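Local coordinates for elicitor protein Hrip2 (Magnaporthe oryzae, PDB 5FID) that probably acts as a secreted fungal elicitor that triggers defence responses in plants, at residues A[5-10]-A[130-135]; A[18-23]-A[43-48]; A[49-54]-A[65-70]; A[61-66]-A[86-91]; A[76-81]-A[93-98]. The protein carries 1 engineered substitution. One frame throughout, in Å; residues are numbered along the deposited sequence.

Contact 1. Residues A[5-10]-A[130-135]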
# COMPACT_ATOMS: atom_id res chain seq x y z
N GLN A 5 12.60 -3.84 11.90
CA GLN A 5 13.66 -4.40 11.08
C GLN A 5 13.20 -4.72 9.67
O GLN A 5 12.04 -5.09 9.45
CB GLN A 5 14.19 -5.68 11.74
CG GLN A 5 14.55 -5.49 13.21
CD GLN A 5 15.94 -4.94 13.40
OE1 GLN A 5 16.92 -5.55 12.98
NE2 GLN A 5 16.04 -3.77 14.06
N ALA A 6 14.10 -4.56 8.71
CA ALA A 6 13.90 -5.12 7.38
C ALA A 6 14.76 -6.36 7.34
O ALA A 6 15.96 -6.30 7.65
CB ALA A 6 14.32 -4.13 6.29
N ILE A 7 14.17 -7.49 6.97
CA ILE A 7 14.82 -8.78 7.11
C ILE A 7 14.73 -9.57 5.81
O ILE A 7 13.69 -9.60 5.18
CB ILE A 7 14.13 -9.60 8.22
CG1 ILE A 7 14.18 -8.86 9.55
CG2 ILE A 7 14.74 -10.98 8.36
CD1 ILE A 7 13.19 -9.41 10.55
N VAL A 8 15.83 -10.20 5.41
CA VAL A 8 15.80 -11.10 4.27
C VAL A 8 16.36 -12.46 4.65
O VAL A 8 17.55 -12.60 4.93
CB VAL A 8 16.61 -10.54 3.07
CG1 VAL A 8 16.53 -11.50 1.89
CG2 VAL A 8 16.07 -9.18 2.66
N HIS A 9 15.50 -13.47 4.67
CA HIS A 9 15.94 -14.84 4.96
C HIS A 9 16.28 -15.55 3.66
O HIS A 9 15.41 -15.72 2.81
CB HIS A 9 14.85 -15.66 5.64
CG HIS A 9 14.33 -15.08 6.92
ND1 HIS A 9 15.11 -14.96 8.04
CD2 HIS A 9 13.09 -14.64 7.25
CE1 HIS A 9 14.37 -14.43 9.02
NE2 HIS A 9 13.15 -14.24 8.57
N ASN A 10 17.53 -15.98 3.51
CA ASN A 10 17.90 -16.75 2.32
C ASN A 10 17.69 -18.25 2.52
O ASN A 10 18.55 -18.93 3.07
CB ASN A 10 19.35 -16.47 1.92
CG ASN A 10 19.77 -17.28 0.71
OD1 ASN A 10 18.93 -17.69 -0.09
ND2 ASN A 10 21.07 -17.51 0.56
N ASN A 130 7.82 -5.43 11.18
CA ASN A 130 9.11 -5.84 10.61
C ASN A 130 8.79 -6.21 9.18
O ASN A 130 7.79 -6.88 8.93
CB ASN A 130 9.68 -7.07 11.34
CG ASN A 130 10.30 -6.74 12.69
OD1 ASN A 130 10.70 -5.61 12.96
ND2 ASN A 130 10.40 -7.75 13.54
N VAL A 131 9.59 -5.75 8.22
CA VAL A 131 9.37 -6.13 6.83
C VAL A 131 10.28 -7.31 6.54
O VAL A 131 11.50 -7.18 6.53
CB VAL A 131 9.67 -4.96 5.86
CG1 VAL A 131 9.55 -5.42 4.42
CG2 VAL A 131 8.69 -3.83 6.11
N GLU A 132 9.67 -8.48 6.34
CA GLU A 132 10.39 -9.74 6.41
C GLU A 132 10.18 -10.56 5.15
O GLU A 132 9.06 -10.97 4.84
CB GLU A 132 9.92 -10.52 7.65
CG GLU A 132 10.68 -11.80 7.92
CD GLU A 132 10.32 -12.38 9.28
OE1 GLU A 132 9.40 -11.85 9.96
OE2 GLU A 132 10.97 -13.36 9.69
N ALA A 133 11.28 -10.78 4.42
CA ALA A 133 11.23 -11.52 3.17
C ALA A 133 11.91 -12.87 3.34
O ALA A 133 12.90 -12.97 4.04
CB ALA A 133 11.92 -10.73 2.06
N THR A 134 11.35 -13.89 2.70
CA THR A 134 11.98 -15.21 2.66
C THR A 134 12.18 -15.63 1.20
O THR A 134 11.21 -15.75 0.45
CB THR A 134 11.12 -16.28 3.36
OG1 THR A 134 11.01 -15.96 4.76
CG2 THR A 134 11.78 -17.65 3.22
N LEU A 135 13.44 -15.85 0.81
CA LEU A 135 13.79 -16.23 -0.55
C LEU A 135 13.70 -17.74 -0.64
O LEU A 135 14.16 -18.43 0.26
CB LEU A 135 15.22 -15.79 -0.87
CG LEU A 135 15.61 -14.34 -0.56
CD1 LEU A 135 17.09 -14.12 -0.86
CD2 LEU A 135 14.75 -13.37 -1.36
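His9 and Glu132 meet on one face of a parallel strand pair through a short, nearly straight hydrogen bond: His9 NE2 donates its N-H to Glu132 OE2 at 2.6 Å, with an N-H...O angle of 168°. The oxygen lies in the plane of the imidazole and is reached through its anti lone pair, while carboxylate and ring are turned 52° apart. Glu132 reaches this point because its CG stands anti to the backbone N (chi1 -175°) and the chain beyond runs extended. The other ring nitrogen, ND1, is hydrogen-bonded to Thr39 OG1, so both nitrogens have partners. One face of the ring rests against Ile7 CG2, toward the rim.

Underneath, strands 5-10 and 131-135 run parallel as two inner strands of the five-stranded mixed sheet of the sandwich. Odd residues of 5-10 do the bonding: Gln5 O takes Val131 N, Ile7 N gives to Val131 O at 2.7 Å and Ile7 O takes Ala133 N at 2.8 Å, and His9 N and O pair in the same way with Ala133 O and Leu135 N. Ala6 and Val8 bond Glu42 and Phe40 of strand 39-43, and Asn10 bonds Gly37 and Gln38 just before it. At the start of the pair a side chain stands in for a backbone carbonyl, Asn130 OD1 accepting Gln5 N at 2.8 Å from above its amide plane. Gln5 NE2 gives to Asp43 OD1, Asn10 OD1 accepts Cys12 N and Asn10 ND2 gives to Asp14 O. On the other face, Val8 CG1 packs on Leu135 CD1 at 3.8 Å, facing the second sheet.

Contact 2. Residues A[18-23]-A[43-48]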
# COMPACT_ATOMS: atom_id res chain seq x y z
N VAL A 18 22.95 -9.14 -0.57
CA VAL A 18 21.92 -8.19 -0.17
C VAL A 18 22.58 -6.87 0.21
O VAL A 18 23.62 -6.87 0.86
CB VAL A 18 21.12 -8.73 1.04
CG1 VAL A 18 20.05 -7.74 1.47
CG2 VAL A 18 20.48 -10.06 0.70
N GLN A 19 21.99 -5.75 -0.21
CA GLN A 19 22.49 -4.44 0.20
C GLN A 19 21.38 -3.39 0.19
O GLN A 19 20.52 -3.38 -0.70
CB GLN A 19 23.67 -3.99 -0.67
CG GLN A 19 24.43 -2.79 -0.11
CD GLN A 19 25.67 -2.44 -0.93
OE1 GLN A 19 25.79 -2.85 -2.08
NE2 GLN A 19 26.60 -1.70 -0.32
N SER A 20 21.40 -2.52 1.20
CA SER A 20 20.36 -1.50 1.37
C SER A 20 20.83 -0.13 0.91
O SER A 20 21.95 0.29 1.20
CB SER A 20 19.93 -1.43 2.84
OG SER A 20 18.78 -0.60 2.99
N PHE A 21 19.95 0.55 0.18
CA PHE A 21 20.26 1.84 -0.43
C PHE A 21 19.25 2.86 0.05
O PHE A 21 18.17 2.99 -0.54
CB PHE A 21 20.18 1.70 -1.95
CG PHE A 21 21.20 0.77 -2.51
CD1 PHE A 21 21.02 -0.60 -2.43
CD2 PHE A 21 22.35 1.26 -3.10
CE1 PHE A 21 21.98 -1.47 -2.91
CE2 PHE A 21 23.30 0.39 -3.60
CZ PHE A 21 23.12 -0.97 -3.51
N PRO A 22 19.59 3.60 1.13
CA PRO A 22 18.69 4.55 1.78
C PRO A 22 18.11 5.58 0.82
O PRO A 22 18.84 6.10 -0.03
CB PRO A 22 19.60 5.24 2.80
CG PRO A 22 20.66 4.23 3.11
CD PRO A 22 20.90 3.52 1.80
N TYR A 23 16.82 5.87 0.95
CA TYR A 23 16.18 6.86 0.09
C TYR A 23 16.75 8.26 0.28
O TYR A 23 16.72 9.07 -0.65
CB TYR A 23 14.66 6.89 0.33
CG TYR A 23 13.90 5.74 -0.29
CD1 TYR A 23 14.29 5.22 -1.52
CD2 TYR A 23 12.80 5.17 0.34
CE1 TYR A 23 13.60 4.16 -2.10
CE2 TYR A 23 12.11 4.10 -0.23
CZ TYR A 23 12.52 3.61 -1.45
OH TYR A 23 11.84 2.56 -2.04
N ASP A 43 18.15 -2.32 10.97
CA ASP A 43 17.15 -1.46 11.58
C ASP A 43 16.48 -0.64 10.50
O ASP A 43 17.14 -0.22 9.54
CB ASP A 43 17.79 -0.49 12.56
CG ASP A 43 18.38 -1.17 13.76
OD1 ASP A 43 18.22 -2.41 13.89
OD2 ASP A 43 18.98 -0.46 14.59
N PHE A 44 15.19 -0.37 10.67
CA PHE A 44 14.46 0.52 9.78
C PHE A 44 15.15 1.87 9.68
O PHE A 44 15.42 2.53 10.70
CB PHE A 44 13.04 0.77 10.31
CG PHE A 44 11.98 -0.01 9.59
CD1 PHE A 44 12.25 -1.25 9.04
CD2 PHE A 44 10.70 0.52 9.47
CE1 PHE A 44 11.25 -1.96 8.39
CE2 PHE A 44 9.70 -0.18 8.81
CZ PHE A 44 9.98 -1.42 8.27
N ARG A 45 15.43 2.29 8.45
CA ARG A 45 16.02 3.59 8.22
C ARG A 45 14.88 4.59 8.16
O ARG A 45 13.85 4.32 7.54
CB ARG A 45 16.83 3.58 6.93
CG ARG A 45 18.04 2.67 7.02
CD ARG A 45 18.66 2.41 5.66
NE ARG A 45 19.74 1.44 5.78
CZ ARG A 45 20.98 1.75 6.12
NH1 ARG A 45 21.31 3.01 6.37
NH2 ARG A 45 21.90 0.79 6.21
N LYS A 46 15.08 5.72 8.82
CA LYS A 46 14.07 6.75 8.96
C LYS A 46 13.49 7.14 7.61
O LYS A 46 12.27 7.24 7.44
CB LYS A 46 14.70 7.97 9.64
CG LYS A 46 13.75 9.07 10.03
CD LYS A 46 14.54 10.29 10.48
CE LYS A 46 15.57 10.67 9.42
NZ LYS A 46 16.59 11.66 9.88
N SER A 47 14.38 7.32 6.63
CA SER A 47 14.01 7.75 5.28
C SER A 47 13.42 6.64 4.41
O SER A 47 12.92 6.92 3.32
CB SER A 47 15.24 8.30 4.56
OG SER A 47 16.22 7.28 4.29
N GLY A 48 13.49 5.40 4.88
CA GLY A 48 13.10 4.28 4.04
C GLY A 48 14.29 3.84 3.20
O GLY A 48 15.33 4.49 3.19
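Tyr23 and Gly48 are joined by a single backbone hydrogen bond, Tyr23 N to Gly48 O at 3.0 Å and almost straight (174°), where the end of strand 16-22 meets the type I turn Arg45-Gly48; the turn closes with Gly48 N on Arg45 O. The donor stands above the carbonyl plane of Gly48. In that plane, on a lone pair, the same oxygen takes a second bond from Ser47 OG at 3.1 Å, so two donors grip it. Ser47 OG is brought there by a chi1 of 67°, which sets it between the backbone N and the carbonyl carbon, and it is also bonded to Asp24 N.

The Tyr23 ring lies beside the turn, with CD2 3.5 Å from Ser47 O, which sits at the ring edge in plane. Gly48 has a positive phi, which glycine adopts readily. Arg45, at the first position of the turn, extends from CG to NE obliquely past Pro22: NH1 approaches Pro22 CG to 3.5 Å, and CD comes to 3.7 Å from that same CG. Arg45 NE passes Ser20 OG at 3.6 Å, a van der Waals approach. Its charge is met by Glu42 in a salt bridge, and Ser20 OG bonds Ser49 and Glu42 as well, which links Arg45, Glu42, Ser20 and Ser49 in one network. Tyr23 also packs on Asn72 of the second subunit. What results is a loop, built round a type I turn ending in glycine, that carries the chain from strand 39-43 of one sheet to strand 49-54 of the other and is fastened to the C-terminal end of strand 16-22.

Contact 3. Residues A[49-54]-A[65-70]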
# COMPACT_ATOMS: atom_id res chain seq x y z
N SER A 49 14.14 2.73 2.49
CA SER A 49 15.27 2.20 1.74
C SER A 49 14.85 1.25 0.64
O SER A 49 13.73 0.72 0.65
CB SER A 49 16.23 1.47 2.68
OG SER A 49 17.52 1.36 2.10
N THR A 50 15.75 1.04 -0.31
CA THR A 50 15.63 -0.02 -1.30
C THR A 50 16.65 -1.11 -0.97
O THR A 50 17.86 -0.86 -0.93
CB THR A 50 15.91 0.52 -2.71
OG1 THR A 50 14.89 1.46 -3.07
CG2 THR A 50 15.92 -0.62 -3.72
N VAL A 51 16.16 -2.32 -0.73
CA VAL A 51 17.07 -3.43 -0.44
C VAL A 51 17.21 -4.31 -1.68
O VAL A 51 16.26 -5.00 -2.06
CB VAL A 51 16.56 -4.27 0.75
CG1 VAL A 51 17.54 -5.39 1.07
CG2 VAL A 51 16.38 -3.40 1.98
N LYS A 52 18.38 -4.26 -2.33
CA LYS A 52 18.62 -5.11 -3.50
C LYS A 52 19.00 -6.51 -3.07
O LYS A 52 19.68 -6.69 -2.07
CB LYS A 52 19.74 -4.53 -4.37
CG LYS A 52 19.50 -3.14 -4.91
CD LYS A 52 20.67 -2.71 -5.79
CE LYS A 52 20.46 -1.30 -6.36
NZ LYS A 52 21.66 -0.90 -7.18
N VAL A 53 18.55 -7.51 -3.84
CA VAL A 53 18.80 -8.92 -3.55
C VAL A 53 19.15 -9.60 -4.86
O VAL A 53 18.37 -9.59 -5.81
CB VAL A 53 17.54 -9.60 -2.96
CG1 VAL A 53 17.85 -11.04 -2.58
CG2 VAL A 53 17.04 -8.83 -1.74
N SER A 54 20.32 -10.21 -4.93
CA SER A 54 20.81 -10.73 -6.19
C SER A 54 21.62 -11.99 -5.94
O SER A 54 21.96 -12.28 -4.80
CB SER A 54 21.65 -9.65 -6.89
OG SER A 54 22.33 -10.15 -8.01
N ILE A 65 13.38 -5.11 -2.28
CA ILE A 65 12.36 -4.94 -1.26
C ILE A 65 12.43 -3.48 -0.87
O ILE A 65 13.47 -3.00 -0.42
CB ILE A 65 12.68 -5.80 -0.02
CG1 ILE A 65 12.63 -7.29 -0.41
CG2 ILE A 65 11.69 -5.49 1.10
CD1 ILE A 65 13.69 -8.11 0.25
N GLY A 66 11.33 -2.76 -1.06
CA GLY A 66 11.32 -1.36 -0.70
C GLY A 66 10.49 -1.16 0.54
O GLY A 66 9.45 -1.79 0.69
N TYR A 67 10.93 -0.29 1.44
CA TYR A 67 10.11 0.04 2.60
C TYR A 67 10.23 1.52 2.94
O TYR A 67 11.23 2.15 2.64
CB TYR A 67 10.48 -0.82 3.81
CG TYR A 67 11.83 -0.53 4.40
CD1 TYR A 67 12.96 -1.25 4.01
CD2 TYR A 67 11.99 0.45 5.38
CE1 TYR A 67 14.21 -0.99 4.57
CE2 TYR A 67 13.23 0.72 5.93
CZ TYR A 67 14.33 -0.01 5.53
OH TYR A 67 15.56 0.26 6.10
N SER A 68 9.19 2.06 3.57
CA SER A 68 9.24 3.42 4.11
C SER A 68 8.16 3.52 5.18
O SER A 68 7.37 2.60 5.34
CB SER A 68 9.02 4.45 3.00
OG SER A 68 7.66 4.48 2.59
N PHE A 69 8.13 4.61 5.94
CA PHE A 69 7.04 4.74 6.91
C PHE A 69 6.63 6.18 7.16
O PHE A 69 7.41 7.11 6.95
CB PHE A 69 7.31 3.96 8.21
CG PHE A 69 8.52 4.42 8.98
CD1 PHE A 69 9.80 4.11 8.55
CD2 PHE A 69 8.36 5.12 10.17
CE1 PHE A 69 10.92 4.53 9.28
CE2 PHE A 69 9.46 5.54 10.90
CZ PHE A 69 10.75 5.24 10.46
N SER A 70 5.38 6.36 7.57
CA SER A 70 4.82 7.69 7.75
C SER A 70 4.17 7.80 9.13
O SER A 70 4.00 6.81 9.83
CB SER A 70 3.81 8.01 6.64
OG SER A 70 2.54 7.38 6.83
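The beta hairpin of strands 49-54 and 63-69, in the middle of the six-stranded antiparallel sheet, is held here by two hydrogen-bonded pairs with a non-hydrogen-bonded pair between them. Ser49 and Tyr67 exchange both backbone bonds, Ser49 N to Tyr67 O at 3.0 Å and Tyr67 N to Ser49 O at 3.1 Å. Val51 and Ile65 do the same, with Val51 N to Ile65 O at 2.8 Å. Thr50 faces Gly66 between them, and Gly66 CA adds a CA-H...O contact to Ser49 O.

Tyr67 folds back across the strand pair: its chi1 of 69° holds CG in the crowded position between backbone N and carbonyl carbon, and the ring comes to lie beneath Ser49, whose N stands 4.0 Å above the ring plane over its centre. Ser49 CB touches CE1 and OH of Tyr67, each at 3.7 Å, and Val51 CG2 meets the ring at its edge. Further along, Val53 CG2 packs on Ile65 CD1 at 4.0 Å. The tyrosine hydroxyl is hydrogen-bonded to Glu42 and to Arg45 N, while Phe44 stacks on the ring; Ser49 OG is bonded to Ser20. Ile65 packs on Val8, Val131 and Ala133, and Tyr67 on Ala6, so the face carrying Val51, Val53, Ile65 and Tyr67 is the one that closes on the opposite sheet, as in the core of a beta sandwich.

Contact 4. Residues A[61-66]-A[86-91]. Engineered in segment 61-66: Met63 (natural residue Leu).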
# COMPACT_ATOMS: atom_id res chain seq x y z
N SER A 61 20.88 -7.12 -12.10
CA SER A 61 19.47 -7.49 -12.28
C SER A 61 18.84 -8.01 -10.99
O SER A 61 18.35 -9.15 -10.95
CB SER A 61 19.33 -8.52 -13.39
OG SER A 61 19.79 -7.97 -14.62
N PRO A 62 18.83 -7.18 -9.93
CA PRO A 62 18.38 -7.68 -8.64
C PRO A 62 16.87 -7.56 -8.45
O PRO A 62 16.18 -6.73 -9.07
CB PRO A 62 19.03 -6.70 -7.67
CG PRO A 62 18.97 -5.39 -8.42
CD PRO A 62 19.16 -5.74 -9.88
N MSE A 63 16.35 -8.39 -7.56
CA MSE A 63 15.03 -8.18 -7.03
C MSE A 63 15.21 -7.07 -6.01
O MSE A 63 16.33 -6.79 -5.61
CB MSE A 63 14.56 -9.46 -6.35
CG MSE A 63 13.08 -9.49 -6.05
SE MSE A 63 12.73 -10.95 -4.81
CE MSE A 63 13.59 -10.28 -3.20
N PHE A 64 14.13 -6.40 -5.62
CA PHE A 64 14.24 -5.47 -4.49
C PHE A 64 13.07 -5.49 -3.52
O PHE A 64 11.95 -5.86 -3.87
CB PHE A 64 14.68 -4.04 -4.90
CG PHE A 64 13.58 -3.13 -5.38
CD1 PHE A 64 12.71 -2.53 -4.48
CD2 PHE A 64 13.48 -2.80 -6.72
CE1 PHE A 64 11.71 -1.65 -4.91
CE2 PHE A 64 12.48 -1.92 -7.17
CZ PHE A 64 11.60 -1.34 -6.27
N ILE A 65 13.38 -5.11 -2.28
CA ILE A 65 12.36 -4.94 -1.26
C ILE A 65 12.43 -3.48 -0.87
O ILE A 65 13.47 -3.00 -0.42
CB ILE A 65 12.68 -5.80 -0.02
CG1 ILE A 65 12.63 -7.29 -0.41
CG2 ILE A 65 11.69 -5.49 1.10
CD1 ILE A 65 13.69 -8.11 0.25
N GLY A 66 11.33 -2.76 -1.06
CA GLY A 66 11.32 -1.36 -0.70
C GLY A 66 10.49 -1.16 0.54
O GLY A 66 9.45 -1.79 0.69
N ASN A 86 14.66 -10.50 -11.29
CA ASN A 86 14.29 -11.43 -10.23
C ASN A 86 14.98 -12.76 -10.41
O ASN A 86 14.51 -13.61 -11.18
CB ASN A 86 12.78 -11.67 -10.15
CG ASN A 86 12.40 -12.59 -8.99
OD1 ASN A 86 13.25 -12.91 -8.14
ND2 ASN A 86 11.15 -13.01 -8.94
N PRO A 87 16.10 -12.96 -9.70
CA PRO A 87 16.91 -14.18 -9.78
C PRO A 87 16.15 -15.37 -9.23
O PRO A 87 16.56 -16.52 -9.45
CB PRO A 87 18.10 -13.87 -8.86
CG PRO A 87 18.14 -12.39 -8.75
CD PRO A 87 16.70 -11.96 -8.82
N PHE A 88 15.06 -15.09 -8.51
CA PHE A 88 14.33 -16.12 -7.78
C PHE A 88 12.96 -16.37 -8.38
O PHE A 88 12.08 -16.90 -7.71
CB PHE A 88 14.19 -15.71 -6.30
CG PHE A 88 15.44 -15.12 -5.73
CD1 PHE A 88 16.48 -15.94 -5.30
CD2 PHE A 88 15.59 -13.75 -5.62
CE1 PHE A 88 17.64 -15.39 -4.77
CE2 PHE A 88 16.75 -13.20 -5.10
CZ PHE A 88 17.78 -14.02 -4.67
N ALA A 89 12.80 -16.01 -9.65
CA ALA A 89 11.53 -16.17 -10.35
C ALA A 89 10.98 -17.60 -10.36
O ALA A 89 9.76 -17.81 -10.34
CB ALA A 89 11.66 -15.64 -11.77
N ASP A 90 11.88 -18.58 -10.38
CA ASP A 90 11.51 -19.99 -10.42
C ASP A 90 11.20 -20.59 -9.04
O ASP A 90 10.91 -21.78 -8.92
CB ASP A 90 12.64 -20.80 -11.07
CG ASP A 90 13.96 -20.70 -10.30
OD1 ASP A 90 14.23 -19.63 -9.71
OD2 ASP A 90 14.73 -21.69 -10.29
N LYS A 91 11.27 -19.76 -8.00
CA LYS A 91 11.07 -20.22 -6.62
C LYS A 91 10.00 -19.39 -5.92
O LYS A 91 9.50 -18.41 -6.47
CB LYS A 91 12.38 -20.12 -5.83
CG LYS A 91 13.51 -20.93 -6.39
CD LYS A 91 13.21 -22.43 -6.30
CE LYS A 91 14.38 -23.24 -6.84
NZ LYS A 91 15.18 -22.39 -7.76
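Met63 and the 86-88 turn meet almost wholly by apolar contact, and no hydrogen bond crosses between 61-66 and 86-91. Met63, an engineered selenomethionine where the natural protein has leucine, has CG anti to its backbone N (chi1 -166°) and lies alongside Asn86. Its CB rests 4.1 Å from Pro87 CD, and that CD atom also comes to 3.8 Å from Met63 N. Pro87 CG and CD both pack near Ser61 O.

A Met-aromatic contact joins Met63 to Phe88, the two side chains crossing at about a right angle: SE reaches 4.1 Å from Phe88 CD2 and 5.3 Å from the ring centroid, obliquely. Pro87 CB sits over the centre of one face of that ring.

Most polar bonds lie within 86-91. Asn86 OD1 accepts Phe88 N at 2.9 Å from well above its amide plane, and the same oxygen is 3.9 Å from Met63 SE. Lys91 NZ pairs with Asp90 OD2 in a salt bridge; outside the segment, Pro87 O accepts from Lys55 NZ. Leu135 touches both Met63 and Phe88, placing them at one end of the core. Of two overlapping type I turns, the first, led by an Asx turn at Asn86, packs Asn86, Pro87 and Phe88 on the start of strand 63-69, and the second follows.

Contact 5. Residues A[76-81]-A[93-98]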
# COMPACT_ATOMS: atom_id res chain seq x y z
N GLY A 76 3.50 1.64 7.88
CA GLY A 76 4.75 1.26 7.23
C GLY A 76 4.37 0.73 5.87
O GLY A 76 3.34 0.08 5.73
N TYR A 77 5.19 1.00 4.86
CA TYR A 77 4.89 0.59 3.49
C TYR A 77 5.99 -0.34 3.00
O TYR A 77 7.15 -0.17 3.35
CB TYR A 77 4.77 1.83 2.60
CG TYR A 77 3.73 2.83 3.09
CD1 TYR A 77 2.37 2.61 2.89
CD2 TYR A 77 4.10 3.99 3.75
CE1 TYR A 77 1.42 3.54 3.33
CE2 TYR A 77 3.16 4.90 4.20
CZ TYR A 77 1.83 4.67 3.98
OH TYR A 77 0.89 5.59 4.43
N TYR A 78 5.62 -1.33 2.19
CA TYR A 78 6.57 -2.34 1.74
C TYR A 78 6.20 -2.81 0.34
O TYR A 78 5.03 -2.97 0.01
CB TYR A 78 6.61 -3.54 2.71
CG TYR A 78 5.23 -3.97 3.14
CD1 TYR A 78 4.57 -3.30 4.16
CD2 TYR A 78 4.58 -5.02 2.52
CE1 TYR A 78 3.29 -3.66 4.54
CE2 TYR A 78 3.31 -5.39 2.90
CZ TYR A 78 2.67 -4.70 3.91
OH TYR A 78 1.39 -5.06 4.29
N GLU A 79 7.22 -3.05 -0.47
CA GLU A 79 7.04 -3.43 -1.87
C GLU A 79 8.01 -4.54 -2.21
O GLU A 79 9.21 -4.43 -1.93
CB GLU A 79 7.31 -2.22 -2.77
CG GLU A 79 7.29 -2.51 -4.27
CD GLU A 79 7.56 -1.27 -5.11
OE1 GLU A 79 8.05 -0.25 -4.56
OE2 GLU A 79 7.30 -1.30 -6.34
N LEU A 80 7.50 -5.61 -2.80
CA LEU A 80 8.34 -6.69 -3.30
C LEU A 80 8.39 -6.56 -4.81
O LEU A 80 7.41 -6.87 -5.49
CB LEU A 80 7.76 -8.05 -2.90
CG LEU A 80 8.56 -9.28 -3.34
CD1 LEU A 80 9.93 -9.29 -2.68
CD2 LEU A 80 7.81 -10.57 -3.00
N SER A 81 9.52 -6.10 -5.35
CA SER A 81 9.56 -5.68 -6.75
C SER A 81 10.50 -6.49 -7.62
O SER A 81 11.64 -6.76 -7.24
CB SER A 81 9.95 -4.21 -6.84
OG SER A 81 10.05 -3.78 -8.19
N VAL A 93 8.77 -16.71 -3.20
CA VAL A 93 9.26 -15.58 -2.41
C VAL A 93 8.10 -14.95 -1.65
O VAL A 93 7.04 -14.67 -2.23
CB VAL A 93 9.94 -14.50 -3.29
CG1 VAL A 93 10.33 -13.30 -2.45
CG2 VAL A 93 11.18 -15.08 -3.98
N THR A 94 8.29 -14.75 -0.35
CA THR A 94 7.27 -14.12 0.48
C THR A 94 7.81 -12.81 1.03
O THR A 94 9.01 -12.67 1.22
CB THR A 94 6.87 -15.04 1.66
OG1 THR A 94 8.01 -15.29 2.48
CG2 THR A 94 6.34 -16.37 1.14
N LEU A 95 6.92 -11.86 1.27
CA LEU A 95 7.30 -10.64 1.98
C LEU A 95 6.12 -10.30 2.87
O LEU A 95 5.02 -10.08 2.38
CB LEU A 95 7.60 -9.49 1.01
CG LEU A 95 7.96 -8.15 1.68
CD1 LEU A 95 9.34 -8.22 2.30
CD2 LEU A 95 7.88 -6.99 0.68
N SER A 96 6.35 -10.26 4.17
CA SER A 96 5.25 -10.05 5.11
C SER A 96 5.61 -9.01 6.16
O SER A 96 6.74 -8.97 6.63
CB SER A 96 4.93 -11.38 5.80
OG SER A 96 4.03 -11.19 6.87
N PRO A 97 4.63 -8.17 6.55
CA PRO A 97 4.88 -7.21 7.63
C PRO A 97 4.43 -7.77 8.97
O PRO A 97 4.35 -7.01 9.94
CB PRO A 97 3.95 -6.05 7.26
CG PRO A 97 2.75 -6.77 6.69
CD PRO A 97 3.32 -7.95 5.91
N GLY A 98 4.14 -9.06 9.02
CA GLY A 98 3.55 -9.64 10.21
C GLY A 98 2.05 -9.77 10.02
O GLY A 98 1.53 -9.57 8.91
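Tyr78 and Pro97 make the closest touch: Pro97 CB sits over one face of the tyrosine ring, 4.1 Å from its centroid and 29° off the normal, a CH-pi contact, while CG reaches out to Tyr78 OH at 3.2 Å. Leu95 CD2 comes to the same ring at its edge. Next to it Leu80 and Leu95 slide past each other in opposite directions, with Leu95 CD2 3.7 Å from Leu80 CB, and Leu80 CD2 meets Val93 CG1 at 3.8 Å.

In Tyr78 a chi1 of 44° sets CG between the backbone N and the carbonyl carbon, and from there the ring lies against Pro97; its hydroxyl is bonded to Gln102 O. Pro97 lies inside an ST turn that begins at Ser96, the end of the strand, with Gly98 N to Ser96 OG at 3.0 Å; Ser96 OG also bonds Asp103.

The two strands belong to different sheets and run antiparallel (172°); their segment axes approach to 8.1 Å, with no hydrogen bond between them. Val131 packs on both Tyr78 and Leu95, and Phe104 on both leucines. Across this contact the sheets of the sandwich therefore meet by apolar packing and a CH-pi contact, with the buried tyrosine hydroxyl satisfied by a backbone carbonyl.

In the fold
From the N terminus, strand 5-10 pairs with the last strand, so contact 1 closes a loop over nearly the whole chain, and the other four all lie within it. Contact 2 (18-23 with 43-48) closes first, and contact 3 (49-54 with 65-70) opens just after, about 6 Å away between centres. Contact 4 (61-66 with 86-91) starts on the strand where contact 3 ends, sharing Ile65 and Gly66, and its segments alternate with those of contact 5 (76-81 with 93-98). Contact 3 pairs two strands of the six-stranded sheet and contact 1 two of the five-stranded one; contact 5 joins the sheets face to face, and Ile65 reaches across to contact 1. Contacts 2, 3 and 5 also touch the second subunit.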